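PKS (Streptomyces albus, PDB 4OQJ) probably catalyses chain-elongating condensation of carrier-protein-bound acyl units, as a ketosynthase region of a modular polyketide synthase that makes an antibiotic. Local coordinates at residues A[115-127]-A[500-512]. Residues are numbered along the deposited sequence; the frame is centred on the assembly and turned at random.
Sequences YEALERAGYDPQR and AQTLALGRRVLPY
Arg127 and Arg507 each donate to a carbonyl in the last turn of the facing segment's helix (Ala504 O and Glu119 O), an example of reciprocal arginine bonding where the thiolase-like core meets the C-terminal extension. One helix, 105-121, belongs to the thiolase-like ketosynthase fold and stops in a Schellman motif with Gly122 as C-prime; the other, 496-505, lies in the C-terminal extension. Arg127 takes Ala504 O end-on: its NH1 bonds at 2.8 Å, in the carbonyl plane, and NH2 shares the same oxygen from above that plane. Val509 CG2 rests over one guanidinium face and Leu505 O over the other. In the reverse direction Arg507 NH1 bonds Glu119 O at 2.8 Å, tilted 32° from the carbonyl plane. The bend at chi2 (-72°) of Arg507 turns its guanidinium back over Glu119 CB, while Glu119 OE2 lies 3.5 Å from Arg507 NE, well out of the guanidinium plane, a salt bridge of charge alone. Alongside, the amide of Gln126 stacks almost parallel on Arg508, its NE2 3.4 Å above the centre of the guanidinium, and Tyr115 CE2 approaches the opposite face; this guanidinium also has a polar partner at Lys179. The helix ends themselves come close enough for Gly122 O to sit 3.0 Å from Gly506 CA.

Further out, Asp124 positions Arg127: its OD2 receives both NE and NH2, and its OD1 accepts Gln126 N in an Asx turn. Arg691 bonds Gly122 O, Pro695 O takes Arg507 NH2, and Tyr697 N holds Glu119 OE1, tying the late part of the chain onto this contact. Water completes the seam: one molecule donates to both Asp124 OD2 and Gln126 OE1 and accepts from Val509 N at 3.0 Å.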
loop_
_atom_site.group_PDB
_atom_site.type_symbol
_atom_site.label_atom_id
_atom_site.label_comp_id
_atom_site.label_asym_id
_atom_site.label_seq_id
_atom_site.Cartn_x
_atom_site.Cartn_y
_atom_site.Cartn_z
ATOM N N TYR A 115 1.882 14.326 13.595
ATOM C CA TYR A 115 2.448 14.756 14.863
ATOM C C TYR A 115 1.321 14.942 15.883
ATOM O O TYR A 115 1.402 14.434 16.993
ATOM C CB TYR A 115 3.246 16.045 14.658
ATOM C CG TYR A 115 4.077 16.553 15.833
ATOM C CD1 TYR A 115 3.481 17.103 16.960
ATOM C CD2 TYR A 115 5.468 16.547 15.770
ATOM C CE1 TYR A 115 4.255 17.601 18.016
ATOM C CE2 TYR A 115 6.243 17.038 16.800
ATOM C CZ TYR A 115 5.638 17.563 17.922
ATOM O OH TYR A 115 6.425 18.051 18.939
ATOM N N GLU A 116 0.268 15.656 15.490
ATOM C CA GLU A 116 -0.874 15.892 16.370
ATOM C C GLU A 116 -1.549 14.594 16.776
ATOM O O GLU A 116 -1.963 14.457 17.924
ATOM C CB GLU A 116 -1.915 16.797 15.701
ATOM C CG GLU A 116 -1.540 18.273 15.622
ATOM C CD GLU A 116 -2.510 19.081 14.735
ATOM O OE1 GLU A 116 -3.230 18.460 13.920
ATOM O OE2 GLU A 116 -2.546 20.334 14.852
ATOM N N ALA A 117 -1.684 13.651 15.837
ATOM C CA ALA A 117 -2.368 12.392 16.138
ATOM C C ALA A 117 -1.601 11.586 17.184
ATOM O O ALA A 117 -2.203 10.999 18.092
ATOM C CB ALA A 117 -2.568 11.567 14.877
ATOM N N LEU A 118 -0.280 11.560 17.063
ATOM C CA LEU A 118 0.565 10.847 18.023
ATOM C C LEU A 118 0.549 11.560 19.375
ATOM O O LEU A 118 0.478 10.921 20.420
ATOM C CB LEU A 118 1.991 10.721 17.496
ATOM C CG LEU A 118 2.135 9.652 16.410
ATOM C CD1 LEU A 118 3.363 9.886 15.574
ATOM C CD2 LEU A 118 2.178 8.285 17.067
ATOM N N GLU A 119 0.591 12.886 19.356
ATOM C CA GLU A 119 0.403 13.655 20.575
ATOM C C GLU A 119 -0.912 13.325 21.282
ATOM O O GLU A 119 -0.934 13.146 22.486
ATOM C CB GLU A 119 0.451 15.145 20.273
ATOM C CG GLU A 119 1.834 15.737 20.294
ATOM C CD GLU A 119 1.772 17.246 20.224
ATOM O OE1 GLU A 119 0.987 17.757 19.385
ATOM O OE2 GLU A 119 2.491 17.913 21.004
ATOM N N ARG A 120 -2.015 13.276 20.546
ATOM C CA ARG A 120 -3.293 12.998 21.181
ATOM C C ARG A 120 -3.312 11.573 21.713
ATOM O O ARG A 120 -3.905 11.318 22.762
ATOM C CB ARG A 120 -4.451 13.238 20.200
ATOM C CG ARG A 120 -5.816 12.941 20.764
ATOM C CD ARG A 120 -6.902 13.645 19.968
ATOM N NE ARG A 120 -6.859 15.103 20.127
ATOM C CZ ARG A 120 -6.320 15.959 19.255
ATOM N NH1 ARG A 120 -6.350 17.267 19.502
ATOM N NH2 ARG A 120 -5.766 15.531 18.128
ATOM N N ALA A 121 -2.643 10.655 21.017
ATOM C CA ALA A 121 -2.518 9.272 21.488
ATOM C C ALA A 121 -1.668 9.172 22.748
ATOM O O ALA A 121 -1.872 8.273 23.569
ATOM C CB ALA A 121 -1.927 8.389 20.400
ATOM N N GLY A 122 -0.724 10.098 22.903
ATOM C CA GLY A 122 0.127 10.144 24.078
ATOM C C GLY A 122 1.484 9.478 23.874
ATOM O O GLY A 122 2.143 9.149 24.854
ATOM N N TYR A 123 1.910 9.307 22.620
ATOM C CA TYR A 123 3.187 8.648 22.319
ATOM C C TYR A 123 4.171 9.570 21.601
ATOM O O TYR A 123 3.849 10.172 20.579
ATOM C CB TYR A 123 2.958 7.380 21.483
ATOM C CG TYR A 123 2.406 6.248 22.313
ATOM C CD1 TYR A 123 1.025 6.090 22.492
ATOM C CD2 TYR A 123 3.257 5.372 22.965
ATOM C CE1 TYR A 123 0.521 5.071 23.280
ATOM C CE2 TYR A 123 2.764 4.362 23.769
ATOM C CZ TYR A 123 1.402 4.212 23.917
ATOM O OH TYR A 123 0.935 3.202 24.715
ATOM N N ASP A 124 5.355 9.699 22.189
ATOM C CA ASP A 124 6.494 10.379 21.581
ATOM C C ASP A 124 7.380 9.319 20.914
ATOM O O ASP A 124 8.096 8.578 21.597
ATOM C CB ASP A 124 7.283 11.164 22.642
ATOM C CG ASP A 124 8.559 11.782 22.100
ATOM O OD1 ASP A 124 8.747 11.784 20.853
ATOM O OD2 ASP A 124 9.374 12.275 22.927
ATOM N N PRO A 125 7.332 9.223 19.580
ATOM C CA PRO A 125 8.110 8.145 18.957
ATOM C C PRO A 125 9.624 8.328 19.036
ATOM O O PRO A 125 10.361 7.407 18.668
ATOM C CB PRO A 125 7.658 8.172 17.489
ATOM C CG PRO A 125 6.477 9.068 17.427
ATOM C CD PRO A 125 6.574 10.006 18.590
ATOM N N GLN A 126 10.102 9.480 19.505
ATOM C CA GLN A 126 11.542 9.644 19.681
ATOM C C GLN A 126 12.037 8.855 20.887
ATOM O O GLN A 126 13.240 8.709 21.088
ATOM C CB GLN A 126 11.923 11.118 19.835
ATOM C CG GLN A 126 11.595 11.955 18.621
ATOM C CD GLN A 126 12.150 13.363 18.729
ATOM O OE1 GLN A 126 12.264 13.922 19.824
ATOM N NE2 GLN A 126 12.524 13.936 17.590
ATOM N N ARG A 127 11.115 8.352 21.697
ATOM C CA ARG A 127 11.482 7.545 22.865
ATOM C C ARG A 127 10.721 6.222 22.819
ATOM O O ARG A 127 9.753 6.093 22.074
ATOM C CB ARG A 127 11.179 8.299 24.155
ATOM C CG ARG A 127 12.060 9.533 24.401
ATOM C CD ARG A 127 11.607 10.280 25.678
ATOM N NE ARG A 127 10.443 11.138 25.425
ATOM C CZ ARG A 127 9.658 11.643 26.374
ATOM N NH1 ARG A 127 9.883 11.370 27.652
ATOM N NH2 ARG A 127 8.640 12.421 26.043
ATOM N N ALA A 500 -0.077 14.320 34.031
ATOM C CA ALA A 500 1.367 14.376 34.257
ATOM C C ALA A 500 2.082 13.342 33.418
ATOM O O ALA A 500 3.100 13.643 32.811
ATOM C CB ALA A 500 1.699 14.166 35.733
ATOM N N GLN A 501 1.548 12.125 33.395
ATOM C CA GLN A 501 2.164 11.031 32.650
ATOM C C GLN A 501 2.163 11.309 31.155
ATOM O O GLN A 501 3.176 11.129 30.468
ATOM C CB GLN A 501 1.430 9.718 32.922
ATOM C CG GLN A 501 1.617 9.172 34.348
ATOM C CD GLN A 501 0.603 8.083 34.699
ATOM O OE1 GLN A 501 -0.461 7.978 34.079
ATOM N NE2 GLN A 501 0.936 7.261 35.687
ATOM N N THR A 502 1.019 11.745 30.648
ATOM C CA THR A 502 0.881 12.003 29.220
ATOM C C THR A 502 1.873 13.084 28.795
ATOM O O THR A 502 2.540 12.964 27.779
ATOM C CB THR A 502 -0.534 12.428 28.875
ATOM O OG1 THR A 502 -1.435 11.385 29.263
ATOM C CG2 THR A 502 -0.679 12.711 27.373
ATOM N N LEU A 503 1.980 14.129 29.603
ATOM C CA LEU A 503 2.862 15.241 29.282
ATOM C C LEU A 503 4.338 14.830 29.303
ATOM O O LEU A 503 5.124 15.317 28.495
ATOM C CB LEU A 503 2.625 16.383 30.255
ATOM C CG LEU A 503 1.332 17.196 30.103
ATOM C CD1 LEU A 503 1.188 18.140 31.288
ATOM C CD2 LEU A 503 1.313 17.984 28.801
ATOM N N ALA A 504 4.705 13.958 30.245
ATOM C CA ALA A 504 6.085 13.539 30.439
ATOM C C ALA A 504 6.528 12.516 29.406
ATOM O O ALA A 504 7.671 12.535 28.961
ATOM C CB ALA A 504 6.270 12.954 31.858
ATOM N N LEU A 505 5.614 11.615 29.045
ATOM C CA LEU A 505 5.936 10.472 28.192
ATOM C C LEU A 505 5.498 10.662 26.752
ATOM O O LEU A 505 6.022 10.012 25.851
ATOM C CB LEU A 505 5.279 9.209 28.740
ATOM C CG LEU A 505 5.730 8.751 30.132
ATOM C CD1 LEU A 505 4.728 7.748 30.662
ATOM C CD2 LEU A 505 7.132 8.147 30.094
ATOM N N GLY A 506 4.562 11.573 26.530
ATOM C CA GLY A 506 3.834 11.625 25.270
ATOM C C GLY A 506 3.995 12.912 24.499
ATOM O O GLY A 506 3.206 13.194 23.596
ATOM N N ARG A 507 5.033 13.677 24.834
ATOM C CA ARG A 507 5.292 14.963 24.185
ATOM C C ARG A 507 6.761 15.052 23.795
ATOM O O ARG A 507 7.627 14.606 24.540
ATOM C CB ARG A 507 4.910 16.114 25.120
ATOM C CG ARG A 507 3.414 16.254 25.347
ATOM C CD ARG A 507 2.749 16.803 24.095
ATOM N NE ARG A 507 1.300 16.980 24.201
ATOM C CZ ARG A 507 0.413 15.994 24.116
ATOM N NH1 ARG A 507 0.820 14.734 23.976
ATOM N NH2 ARG A 507 -0.884 16.265 24.181
ATOM N N ARG A 508 7.052 15.614 22.626
ATOM C CA ARG A 508 8.439 15.744 22.198
ATOM C C ARG A 508 9.241 16.566 23.224
ATOM O O ARG A 508 8.744 17.555 23.744
ATOM C CB ARG A 508 8.522 16.402 20.826
ATOM C CG ARG A 508 9.942 16.449 20.287
ATOM C CD ARG A 508 9.982 16.912 18.853
ATOM N NE ARG A 508 9.603 15.849 17.922
ATOM C CZ ARG A 508 9.839 15.897 16.617
ATOM N NH1 ARG A 508 10.441 16.954 16.085
ATOM N NH2 ARG A 508 9.484 14.889 15.846
ATOM N N VAL A 509 10.473 16.149 23.494
ATOM C CA VAL A 509 11.348 16.849 24.446
ATOM C C VAL A 509 12.026 17.994 23.726
ATOM O O VAL A 509 12.874 17.762 22.858
ATOM C CB VAL A 509 12.432 15.909 25.029
ATOM C CG1 VAL A 509 13.338 16.659 26.005
ATOM C CG2 VAL A 509 11.786 14.730 25.699
ATOM N N LEU A 510 11.659 19.221 24.066
ATOM C CA LEU A 510 12.117 20.386 23.311
ATOM C C LEU A 510 12.821 21.387 24.240
ATOM O O LEU A 510 12.768 21.230 25.458
ATOM C CB LEU A 510 10.932 21.018 22.573
ATOM C CG LEU A 510 10.338 20.144 21.456
ATOM C CD1 LEU A 510 8.984 20.668 20.997
ATOM C CD2 LEU A 510 11.286 20.091 20.275
ATOM N N PRO A 511 13.499 22.403 23.666
ATOM C CA PRO A 511 14.465 23.205 24.446
ATOM C C PRO A 511 13.905 24.259 25.402
ATOM O O PRO A 511 14.530 24.522 26.432
ATOM C CB PRO A 511 15.291 23.911 23.357
ATOM C CG PRO A 511 15.045 23.144 22.109
ATOM C CD PRO A 511 13.651 22.634 22.219
ATOM N N TYR A 512 12.799 24.905 25.051
ATOM C CA TYR A 512 12.191 25.882 25.960
ATOM C C TYR A 512 11.223 25.144 26.862
ATOM O O TYR A 512 10.231 24.582 26.393
ATOM C CB TYR A 512 11.516 26.998 25.165
ATOM C CG TYR A 512 12.539 27.752 24.360
ATOM C CD1 TYR A 512 12.887 27.335 23.081
ATOM C CD2 TYR A 512 13.207 28.846 24.903
ATOM C CE1 TYR A 512 13.841 28.003 22.354
ATOM C CE2 TYR A 512 14.165 29.524 24.180
ATOM C CZ TYR A 512 14.484 29.097 22.914
ATOM O OH TYR A 512 15.434 29.762 22.185
HETATM O O HOH W 1 5.197 18.048 21.359
HETATM O O HOH W 2 -2.604 13.912 24.641
HETATM O O HOH W 3 3.902 12.922 20.869
HETATM O O HOH W 4 11.500 13.597 22.393
HETATM O O HOH W 5 8.159 13.572 18.894
HETATM O O HOH W 6 5.334 7.657 24.829
#